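Local coordinates for DNA repair protein RAD7 (Saccharomyces cerevisiae, PDB 5ZB2) that acts in the global genome repair complex that promotes nucleotide excision repair of nontranscribing DNA, and interacts with Elc1, at residues N256-T259 with A260-E264. Numbering follows the deposited sequence.
Sequences NGLT and AFIPE
L258 and I262, four residues apart, join the last turn of helix 251-261 to the chain that leaves it. Two backbone bonds define that turn: the amide of F261 reaches G257 O (N to O 3.1 Å, N-H...O 141°), and the next amide reaches the following carbonyl, I262 N to L258 O at 3.0 Å. A weak second approach, F261 N to L258 O at 3.4 Å, adds an i+3 component, so L258 O receives two amides. I262 is the first residue to leave helical backbone angles, yet its N-H still completes an i+4 bond.

L258 and I262 run alongside one another, pointing the same way, and meet through L258 CD2 and I262 CG1 at 4.0 Å, an apolar contact. I262 CG1 stands beside its own backbone N (chi1 -62°), a placement that also brings it to 3.2 Å from L258 O.

A260 rests its methyl group against the preceding turn, with CB 3.5 Å from N256 O. The same methyl lies over one face of the F261 ring, displaced toward the rim, so this one carbon meets both a backbone carbonyl and the aromatic side chain. The ring comes nearest to the preceding turn at G257 O, 3.3 Å from F261 CD2, and next at N256 O, 3.7 Å from F261 CE2; both approaches are oblique.

T259 turns its side chain from this turn to helix 281-290, touching Y286, F287 and K290, while its OG1 bonds to I254 O within its own helix. L258 and F261 instead touch L231 of helix 224-234. The stretch is thus the C-terminal end of a helix held between two neighbouring helices, with strands 240-244 and 270-272 before and after it, in the leucine-rich-repeat part of the protein.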
ATOM      1  N   ASN A 256      49.775 -16.328   9.189  1.00 32.11           N
ATOM      2  CA  ASN A 256      49.125 -17.217  10.140  1.00 33.65           C
ATOM      3  C   ASN A 256      47.670 -17.512   9.800  1.00 35.64           C
ATOM      4  O   ASN A 256      47.079 -18.402  10.424  1.00 35.68           O
ATOM      5  CB  ASN A 256      49.206 -16.615  11.546  1.00 33.19           C
ATOM      6  CG  ASN A 256      50.630 -16.286  11.952  1.00 35.56           C
ATOM      7  OD1 ASN A 256      50.957 -15.139  12.259  1.00 36.32           O
ATOM      8  ND2 ASN A 256      51.489 -17.296  11.950  1.00 35.40           N
ATOM      9  N   GLY A 257      47.084 -16.800   8.838  1.00 33.70           N
ATOM     10  CA  GLY A 257      45.697 -17.012   8.464  1.00 34.09           C
ATOM     11  C   GLY A 257      45.514 -17.586   7.073  1.00 35.14           C
ATOM     12  O   GLY A 257      45.136 -18.752   6.921  1.00 36.14           O
ATOM     13  N   LEU A 258      45.783 -16.777   6.045  1.00 32.88           N
ATOM     14  CA  LEU A 258      45.576 -17.227   4.671  1.00 34.96           C
ATOM     15  C   LEU A 258      46.436 -18.440   4.343  1.00 35.80           C
ATOM     16  O   LEU A 258      45.935 -19.453   3.843  1.00 36.97           O
ATOM     17  CB  LEU A 258      45.872 -16.091   3.691  1.00 35.55           C
ATOM     18  CG  LEU A 258      44.857 -14.953   3.601  1.00 36.28           C
ATOM     19  CD1 LEU A 258      45.353 -13.913   2.606  1.00 37.09           C
ATOM     20  CD2 LEU A 258      43.482 -15.466   3.200  1.00 36.10           C
ATOM     21  N   THR A 259      47.741 -18.355   4.599  1.00 32.91           N
ATOM     22  CA  THR A 259      48.624 -19.450   4.214  1.00 36.95           C
ATOM     23  C   THR A 259      48.323 -20.715   5.006  1.00 36.47           C
ATOM     24  O   THR A 259      48.484 -21.824   4.485  1.00 40.33           O
ATOM     25  CB  THR A 259      50.082 -19.043   4.403  1.00 36.30           C
ATOM     26  OG1 THR A 259      50.338 -17.820   3.699  1.00 32.62           O
ATOM     27  CG2 THR A 259      51.007 -20.132   3.870  1.00 38.35           C
ATOM     28  N   ALA A 260      47.883 -20.570   6.255  1.00 35.80           N
ATOM     29  CA  ALA A 260      47.608 -21.733   7.088  1.00 38.37           C
ATOM     30  C   ALA A 260      46.370 -22.484   6.613  1.00 39.26           C
ATOM     31  O   ALA A 260      46.370 -23.719   6.574  1.00 41.38           O
ATOM     32  CB  ALA A 260      47.435 -21.304   8.544  1.00 38.37           C
ATOM     33  N   PHE A 261      45.310 -21.763   6.238  1.00 37.49           N
ATOM     34  CA  PHE A 261      43.986 -22.358   6.129  1.00 37.07           C
ATOM     35  C   PHE A 261      43.371 -22.312   4.737  1.00 37.46           C
ATOM     36  O   PHE A 261      42.241 -22.784   4.572  1.00 37.75           O
ATOM     37  CB  PHE A 261      43.031 -21.676   7.116  1.00 36.26           C
ATOM     38  CG  PHE A 261      43.466 -21.786   8.549  1.00 37.45           C
ATOM     39  CD1 PHE A 261      43.548 -23.023   9.169  1.00 36.28           C
ATOM     40  CD2 PHE A 261      43.781 -20.655   9.278  1.00 36.26           C
ATOM     41  CE1 PHE A 261      43.946 -23.126  10.490  1.00 38.34           C
ATOM     42  CE2 PHE A 261      44.176 -20.753  10.598  1.00 37.05           C
ATOM     43  CZ  PHE A 261      44.258 -21.987  11.204  1.00 38.80           C
ATOM     44  N   ILE A 262      44.062 -21.776   3.737  1.00 37.39           N
ATOM     45  CA  ILE A 262      43.562 -21.824   2.363  1.00 39.90           C
ATOM     46  C   ILE A 262      44.177 -23.047   1.690  1.00 41.27           C
ATOM     47  O   ILE A 262      45.408 -23.190   1.685  1.00 40.65           O
ATOM     48  CB  ILE A 262      43.896 -20.541   1.584  1.00 37.07           C
ATOM     49  CG1 ILE A 262      43.232 -19.317   2.222  1.00 37.72           C
ATOM     50  CG2 ILE A 262      43.482 -20.675   0.120  1.00 40.15           C
ATOM     51  CD1 ILE A 262      41.709 -19.298   2.129  1.00 38.12           C
ATOM     52  N   PRO A 263      43.381 -23.945   1.108  1.00 42.56           N
ATOM     53  CA  PRO A 263      43.961 -25.143   0.490  1.00 44.43           C
ATOM     54  C   PRO A 263      44.768 -24.808  -0.752  1.00 46.03           C
ATOM     55  O   PRO A 263      44.495 -23.831  -1.457  1.00 43.40           O
ATOM     56  CB  PRO A 263      42.735 -25.994   0.142  1.00 44.66           C
ATOM     57  CG  PRO A 263      41.633 -25.009  -0.021  1.00 46.06           C
ATOM     58  CD  PRO A 263      41.915 -23.909   0.964  1.00 43.17           C
ATOM     59  N   GLU A 264      45.770 -25.652  -1.020  1.00 46.67           N
ATOM     60  CA  GLU A 264      46.641 -25.435  -2.171  1.00 50.97           C
ATOM     61  C   GLU A 264      45.842 -25.432  -3.466  1.00 49.84           C
ATOM     62  O   GLU A 264      46.122 -24.644  -4.377  1.00 49.45           O
ATOM     63  CB  GLU A 264      47.732 -26.507  -2.213  1.00 52.94           C
ATOM     64  CG  GLU A 264      48.449 -26.712  -0.886  1.00 72.31           C
ATOM     65  CD  GLU A 264      49.692 -27.574  -1.012  1.00 80.12           C
ATOM     66  OE1 GLU A 264      50.809 -27.014  -1.000  1.00 80.15           O
ATOM     67  OE2 GLU A 264      49.552 -28.811  -1.128  1.00 71.96           O
TER